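Chemotaxis protein motB (PDB 3CYP) probably forms, together with MotA, the stator of the flagellar motor and fastens it to the cell wall through its periplasmic C-terminal OmpA-like domain. Local coordinates at residues Lys28-Leu33 with Tyr76-Asn81; Val37-Arg42 with Ile111-Asp116. All blocks are in the same frame, centred on the assembly; numbering follows the deposited sequence.

Contact 1 (Lys28-Leu33 with Tyr76-Asn81); sequences KIIQKL and YGVNPN
Gln31 and Val78 are the residues whose CA atoms come nearest, 6.1 Å apart, where the end of helix 17-30 passes the loop that follows helix 58-75. Gln31 bridges the gap with its side chain. Its CG lies beside its own backbone N (chi1 -64°) and the chain runs extended from there, carrying the carboxamide over to the carbonyls of Tyr76 and Gly77. Gln31 NE2 donates to Tyr76 O at 2.9 Å in a distinctly bent bond, with an N-H...O angle of 132°; Tyr76 O lies well out of the amide plane, and the donor in turn is tilted from the plane of the carbonyl. A second bond from NE2 to Ala27 O of helix 17-30 ties the amide to both helix ends. Gln31 OE1 lies 3.4 Å from Gly77 O, a meeting of two acceptors that adds no bond.

On the buried side Ile30 and Val78 cross at about a right angle. Ile30 CG2 meets both methyls of Val78, CG1 at 3.5 Å and CG2 at 3.9 Å, and Leu73 of helix 58-75 touches both side chains. The end of the Tyr76 side chain leads away from residues 28-33, and the side chain touches Met20, Glu24 and Ala27 of helix 17-30.

Gly77, with phi 105°, is the C-prime residue of a Schellman motif in which Val78 N bonds to Leu73 O and Gly77 N to Ile74 O. The contact thus joins the C-terminal ends of two helices of the OmpA-like domain, one of them closed by this glycine-based Schellman cap.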
loop_
_atom_site.group_PDB
_atom_site.type_symbol
_atom_site.label_atom_id
_atom_site.label_comp_id
_atom_site.label_asym_id
_atom_site.label_seq_id
_atom_site.Cartn_x
_atom_site.Cartn_y
_atom_site.Cartn_z
ATOM N N LYS B 28 -12.054 -3.977 -12.844
ATOM C CA LYS B 28 -12.474 -4.957 -13.810
ATOM C C LYS B 28 -11.355 -5.278 -14.775
ATOM O O LYS B 28 -11.072 -6.456 -15.030
ATOM C CB LYS B 28 -13.694 -4.443 -14.575
ATOM C CG LYS B 28 -14.217 -5.392 -15.648
ATOM C CD LYS B 28 -15.384 -4.698 -16.366
ATOM C CE LYS B 28 -15.904 -5.512 -17.550
ATOM N NZ LYS B 28 -16.843 -4.679 -18.391
ATOM N N ILE B 29 -10.763 -4.243 -15.355
ATOM C CA ILE B 29 -9.700 -4.410 -16.352
ATOM C C ILE B 29 -8.472 -5.042 -15.710
ATOM O O ILE B 29 -7.797 -5.866 -16.319
ATOM C CB ILE B 29 -9.292 -3.050 -16.995
ATOM C CG1 ILE B 29 -10.348 -2.564 -18.009
ATOM C CG2 ILE B 29 -7.942 -3.118 -17.673
ATOM C CD1 ILE B 29 -11.258 -3.643 -18.528
ATOM N N ILE B 30 -8.147 -4.596 -14.486
ATOM C CA ILE B 30 -6.954 -5.132 -13.828
ATOM C C ILE B 30 -7.031 -6.641 -13.700
ATOM O O ILE B 30 -6.050 -7.337 -13.936
ATOM C CB ILE B 30 -6.671 -4.457 -12.496
ATOM C CG1 ILE B 30 -6.277 -3.013 -12.725
ATOM C CG2 ILE B 30 -5.590 -5.223 -11.719
ATOM C CD1 ILE B 30 -6.230 -2.130 -11.475
ATOM N N GLN B 31 -8.198 -7.169 -13.350
ATOM C CA GLN B 31 -8.333 -8.592 -13.153
ATOM C C GLN B 31 -8.199 -9.395 -14.451
ATOM O O GLN B 31 -8.024 -10.617 -14.391
ATOM C CB GLN B 31 -9.654 -8.867 -12.455
ATOM C CG GLN B 31 -9.675 -8.269 -11.084
ATOM C CD GLN B 31 -10.978 -8.449 -10.391
ATOM O OE1 GLN B 31 -11.296 -9.558 -9.944
ATOM N NE2 GLN B 31 -11.705 -7.350 -10.204
ATOM N N LYS B 32 -8.295 -8.723 -15.600
ATOM C CA LYS B 32 -8.133 -9.370 -16.913
ATOM C C LYS B 32 -6.668 -9.447 -17.351
ATOM O O LYS B 32 -6.340 -10.177 -18.295
ATOM C CB LYS B 32 -8.929 -8.611 -17.978
ATOM C CG LYS B 32 -10.442 -8.662 -17.770
ATOM C CD LYS B 32 -11.153 -7.918 -18.859
ATOM C CE LYS B 32 -12.653 -7.789 -18.539
ATOM N NZ LYS B 32 -13.354 -9.034 -18.829
ATOM N N LEU B 33 -5.818 -8.670 -16.698
ATOM C CA LEU B 33 -4.405 -8.545 -17.136
ATOM C C LEU B 33 -3.587 -9.774 -16.803
ATOM O O LEU B 33 -3.887 -10.532 -15.877
ATOM C CB LEU B 33 -3.724 -7.337 -16.446
ATOM C CG LEU B 33 -4.395 -6.001 -16.649
ATOM C CD1 LEU B 33 -3.616 -4.885 -15.976
ATOM C CD2 LEU B 33 -4.661 -5.675 -18.130
ATOM N N TYR B 76 -12.943 -4.418 -4.846
ATOM C CA TYR B 76 -13.509 -4.893 -6.100
ATOM C C TYR B 76 -12.796 -6.144 -6.666
ATOM O O TYR B 76 -13.110 -6.591 -7.791
ATOM C CB TYR B 76 -13.502 -3.762 -7.099
ATOM C CG TYR B 76 -14.578 -2.675 -6.917
ATOM C CD1 TYR B 76 -14.246 -1.328 -6.837
ATOM C CD2 TYR B 76 -15.918 -3.021 -6.890
ATOM C CE1 TYR B 76 -15.256 -0.319 -6.732
ATOM C CE2 TYR B 76 -16.903 -2.055 -6.802
ATOM C CZ TYR B 76 -16.576 -0.717 -6.732
ATOM O OH TYR B 76 -17.606 0.216 -6.647
ATOM N N GLY B 77 -11.853 -6.703 -5.901
ATOM C CA GLY B 77 -11.304 -7.984 -6.207
ATOM C C GLY B 77 -9.910 -7.999 -6.795
ATOM O O GLY B 77 -9.427 -9.063 -7.146
ATOM N N VAL B 78 -9.251 -6.852 -6.865
ATOM C CA VAL B 78 -7.865 -6.853 -7.361
ATOM C C VAL B 78 -6.993 -7.508 -6.307
ATOM O O VAL B 78 -7.102 -7.226 -5.118
ATOM C CB VAL B 78 -7.366 -5.465 -7.745
ATOM C CG1 VAL B 78 -5.836 -5.549 -8.196
ATOM C CG2 VAL B 78 -8.216 -4.894 -8.834
ATOM N N ASN B 79 -6.101 -8.373 -6.783
ATOM C CA ASN B 79 -5.189 -9.079 -5.892
ATOM C C ASN B 79 -4.179 -8.058 -5.281
ATOM O O ASN B 79 -3.526 -7.348 -6.024
ATOM C CB ASN B 79 -4.453 -10.125 -6.718
ATOM C CG ASN B 79 -5.312 -11.362 -7.043
ATOM O OD1 ASN B 79 -6.286 -11.680 -6.349
ATOM N ND2 ASN B 79 -4.959 -12.046 -8.139
ATOM N N PRO B 80 -4.095 -7.966 -3.929
ATOM C CA PRO B 80 -3.081 -7.120 -3.295
ATOM C C PRO B 80 -1.658 -7.372 -3.797
ATOM O O PRO B 80 -0.858 -6.440 -3.883
ATOM C CB PRO B 80 -3.191 -7.514 -1.834
ATOM C CG PRO B 80 -4.612 -7.838 -1.658
ATOM C CD PRO B 80 -4.986 -8.556 -2.907
ATOM N N ASN B 81 -1.346 -8.619 -4.147
ATOM C CA ASN B 81 -0.027 -8.889 -4.730
ATOM C C ASN B 81 0.300 -8.058 -5.978
ATOM O O ASN B 81 1.497 -7.806 -6.237
ATOM C CB ASN B 81 0.158 -10.375 -5.039
ATOM C CG ASN B 81 1.594 -10.716 -5.371
ATOM O OD1 ASN B 81 2.474 -10.463 -4.561
ATOM N ND2 ASN B 81 1.832 -11.263 -6.560
#

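Contact 2 (Val37-Arg42 with Ile111-Asp116); sequences VHINVR and IFFSTD
Arg42 lays its guanidinium flat on the ring of Phe112, the planes 7° apart and Arg42 CZ 3.6 Å from the ring centroid, a cation-pi stack over the face. NH1 sits above the ring centre, while CD adds a CH-pi contact to the same face. The arginine chain is extended from CG to NE (chi2 -169°, chi3 178°), and Arg42 NE donates to Asn40 OD1 at 2.7 Å, close to the guanidinium plane, which together with the ring helps to set how the flat group is turned. Asn40 ND2 is held in turn by Ser84 and Ser86 of the next strand. The stack is close although partly exposed; this face is loose only at His38 and the solvent-exposed Ser114, where the side chains come no nearer each other than His38 CB to Ser114 CB, 4.3 Å.

Between the faces, strands 38-44 and 108-114 run antiparallel, with His38-Ser114 and Asn40-Phe112 as hydrogen-bonded pairs; Ser114 N to His38 O is the shortest of the four bonds at 2.7 Å. These are neighbouring strands of the mixed sheet of the OmpA-like domain, and strand 83-87 lies parallel to 38-44 on its other side.

The opposite face is the more buried, apolar one. Ile39 CD1 approaches Phe113 CD1 obliquely at 3.4 Å, and its CG2 meets Ile111 CG2. Ile111 CD1 reaches Val41 CG2 at 4.0 Å, and Leu73 of helix 58-75 touches both residues.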
loop_
_atom_site.group_PDB
_atom_site.type_symbol
_atom_site.label_atom_id
_atom_site.label_comp_id
_atom_site.label_asym_id
_atom_site.label_seq_id
_atom_site.Cartn_x
_atom_site.Cartn_y
_atom_site.Cartn_z
ATOM N N VAL B 37 1.765 -8.425 -14.660
ATOM C CA VAL B 37 1.573 -6.985 -14.747
ATOM C C VAL B 37 1.140 -6.528 -13.332
ATOM O O VAL B 37 0.180 -7.056 -12.728
ATOM C CB VAL B 37 0.479 -6.571 -15.803
ATOM C CG1 VAL B 37 0.182 -5.048 -15.706
ATOM C CG2 VAL B 37 0.883 -7.011 -17.240
ATOM N N HIS B 38 1.832 -5.530 -12.807
ATOM C CA HIS B 38 1.460 -4.922 -11.542
ATOM C C HIS B 38 1.016 -3.476 -11.765
ATOM O O HIS B 38 1.213 -2.888 -12.843
ATOM C CB HIS B 38 2.606 -5.011 -10.550
ATOM C CG HIS B 38 2.852 -6.394 -10.022
ATOM N ND1 HIS B 38 3.276 -6.619 -8.731
ATOM C CD2 HIS B 38 2.768 -7.608 -10.612
ATOM C CE1 HIS B 38 3.372 -7.929 -8.529
ATOM N NE2 HIS B 38 3.092 -8.551 -9.658
ATOM N N ILE B 39 0.336 -2.955 -10.751
ATOM C CA ILE B 39 -0.323 -1.653 -10.794
ATOM C C ILE B 39 0.168 -0.817 -9.615
ATOM O O ILE B 39 0.140 -1.291 -8.477
ATOM C CB ILE B 39 -1.840 -1.869 -10.632
ATOM C CG1 ILE B 39 -2.361 -2.725 -11.803
ATOM C CG2 ILE B 39 -2.586 -0.512 -10.426
ATOM C CD1 ILE B 39 -2.384 -2.040 -13.055
ATOM N N ASN B 40 0.566 0.423 -9.882
ATOM C CA ASN B 40 1.007 1.405 -8.843
ATOM C C ASN B 40 0.003 2.535 -8.895
ATOM O O ASN B 40 -0.197 3.150 -9.940
ATOM C CB ASN B 40 2.448 1.895 -9.134
ATOM C CG ASN B 40 2.964 2.891 -8.162
ATOM O OD1 ASN B 40 3.368 4.001 -8.557
ATOM N ND2 ASN B 40 2.978 2.536 -6.929
ATOM N N VAL B 41 -0.642 2.772 -7.745
ATOM C CA VAL B 41 -1.681 3.769 -7.603
ATOM C C VAL B 41 -0.975 4.991 -7.018
ATOM O O VAL B 41 -0.465 4.972 -5.864
ATOM C CB VAL B 41 -2.754 3.278 -6.626
ATOM C CG1 VAL B 41 -3.828 4.344 -6.450
ATOM C CG2 VAL B 41 -3.304 1.922 -7.089
ATOM N N ARG B 42 -0.884 6.039 -7.848
ATOM C CA ARG B 42 -0.085 7.226 -7.541
ATOM C C ARG B 42 -0.977 8.401 -7.181
ATOM O O ARG B 42 -1.814 8.792 -7.977
ATOM C CB ARG B 42 0.753 7.644 -8.754
ATOM C CG ARG B 42 1.692 6.595 -9.133
ATOM C CD ARG B 42 2.689 7.089 -10.136
ATOM N NE ARG B 42 3.605 5.999 -10.417
ATOM C CZ ARG B 42 4.626 6.079 -11.249
ATOM N NH1 ARG B 42 4.849 7.195 -11.937
ATOM N NH2 ARG B 42 5.384 4.999 -11.425
ATOM N N ILE B 111 -3.168 5.765 -12.389
ATOM C CA ILE B 111 -2.887 4.321 -12.413
ATOM C C ILE B 111 -1.701 4.086 -13.351
ATOM O O ILE B 111 -1.762 4.487 -14.516
ATOM C CB ILE B 111 -4.075 3.519 -12.928
ATOM C CG1 ILE B 111 -5.267 3.612 -11.931
ATOM C CG2 ILE B 111 -3.659 2.060 -13.185
ATOM C CD1 ILE B 111 -5.018 2.960 -10.553
ATOM N N PHE B 112 -0.624 3.512 -12.811
ATOM C CA PHE B 112 0.540 3.110 -13.585
ATOM C C PHE B 112 0.623 1.606 -13.695
ATOM O O PHE B 112 0.476 0.879 -12.698
ATOM C CB PHE B 112 1.796 3.723 -12.987
ATOM C CG PHE B 112 2.084 5.090 -13.524
ATOM C CD1 PHE B 112 1.234 6.153 -13.233
ATOM C CD2 PHE B 112 3.173 5.330 -14.380
ATOM C CE1 PHE B 112 1.511 7.449 -13.734
ATOM C CE2 PHE B 112 3.421 6.627 -14.892
ATOM C CZ PHE B 112 2.594 7.657 -14.579
ATOM N N PHE B 113 0.880 1.128 -14.907
ATOM C CA PHE B 113 1.055 -0.301 -15.163
ATOM C C PHE B 113 2.559 -0.604 -15.221
ATOM O O PHE B 113 3.326 0.145 -15.837
ATOM C CB PHE B 113 0.469 -0.647 -16.521
ATOM C CG PHE B 113 -1.001 -0.348 -16.624
ATOM C CD1 PHE B 113 -1.916 -1.300 -16.329
ATOM C CD2 PHE B 113 -1.421 0.934 -16.963
ATOM C CE1 PHE B 113 -3.293 -1.002 -16.389
ATOM C CE2 PHE B 113 -2.790 1.264 -17.008
ATOM C CZ PHE B 113 -3.707 0.301 -16.741
ATOM N N SER B 114 2.937 -1.707 -14.598
ATOM C CA SER B 114 4.301 -2.223 -14.691
ATOM C C SER B 114 4.214 -3.510 -15.533
ATOM O O SER B 114 3.632 -4.502 -15.102
ATOM C CB SER B 114 4.857 -2.520 -13.301
ATOM O OG SER B 114 6.063 -3.251 -13.377
ATOM N N THR B 115 4.825 -3.466 -16.704
ATOM C CA THR B 115 4.640 -4.516 -17.670
ATOM C C THR B 115 5.891 -4.757 -18.528
ATOM O O THR B 115 6.632 -3.822 -18.818
ATOM C CB THR B 115 3.473 -4.164 -18.625
ATOM O OG1 THR B 115 3.276 -5.239 -19.544
ATOM C CG2 THR B 115 3.735 -2.842 -19.370
ATOM N N ASP B 116 6.073 -5.993 -18.933
ATOM C CA ASP B 116 7.122 -6.258 -19.946
ATOM C C ASP B 116 6.580 -5.909 -21.325
ATOM O O ASP B 116 5.398 -5.570 -21.472
ATOM C CB ASP B 116 7.713 -7.663 -19.805
ATOM C CG ASP B 116 6.844 -8.778 -20.381
ATOM O OD1 ASP B 116 5.916 -8.525 -21.147
ATOM O OD2 ASP B 116 7.135 -9.959 -20.080
#

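How the contacts relate
Contact 2 lies within the sheet and contact 1 at the helix ends beside it, their centres about 11 Å apart. Both are partly buried, but contact 2 is the more extensive, burying 525 Å² against 201 Å², and rests on a ladder of backbone bonds; contact 1 depends on one side-chain bond and a small apolar cluster. They share a hydrophobic layer: Ile30 CD1 packs on Ile39 CG1 and Leu33 on Ile39 and Phe113, while Leu73 of helix 58-75 touches side chains of both. Their polar sides differ, an amide at backbone carbonyls in 28-33/76-81 and a cation-pi stack on the sheet in 37-42/111-116. The second subunit packs against residues 79-81, but not against contact 2.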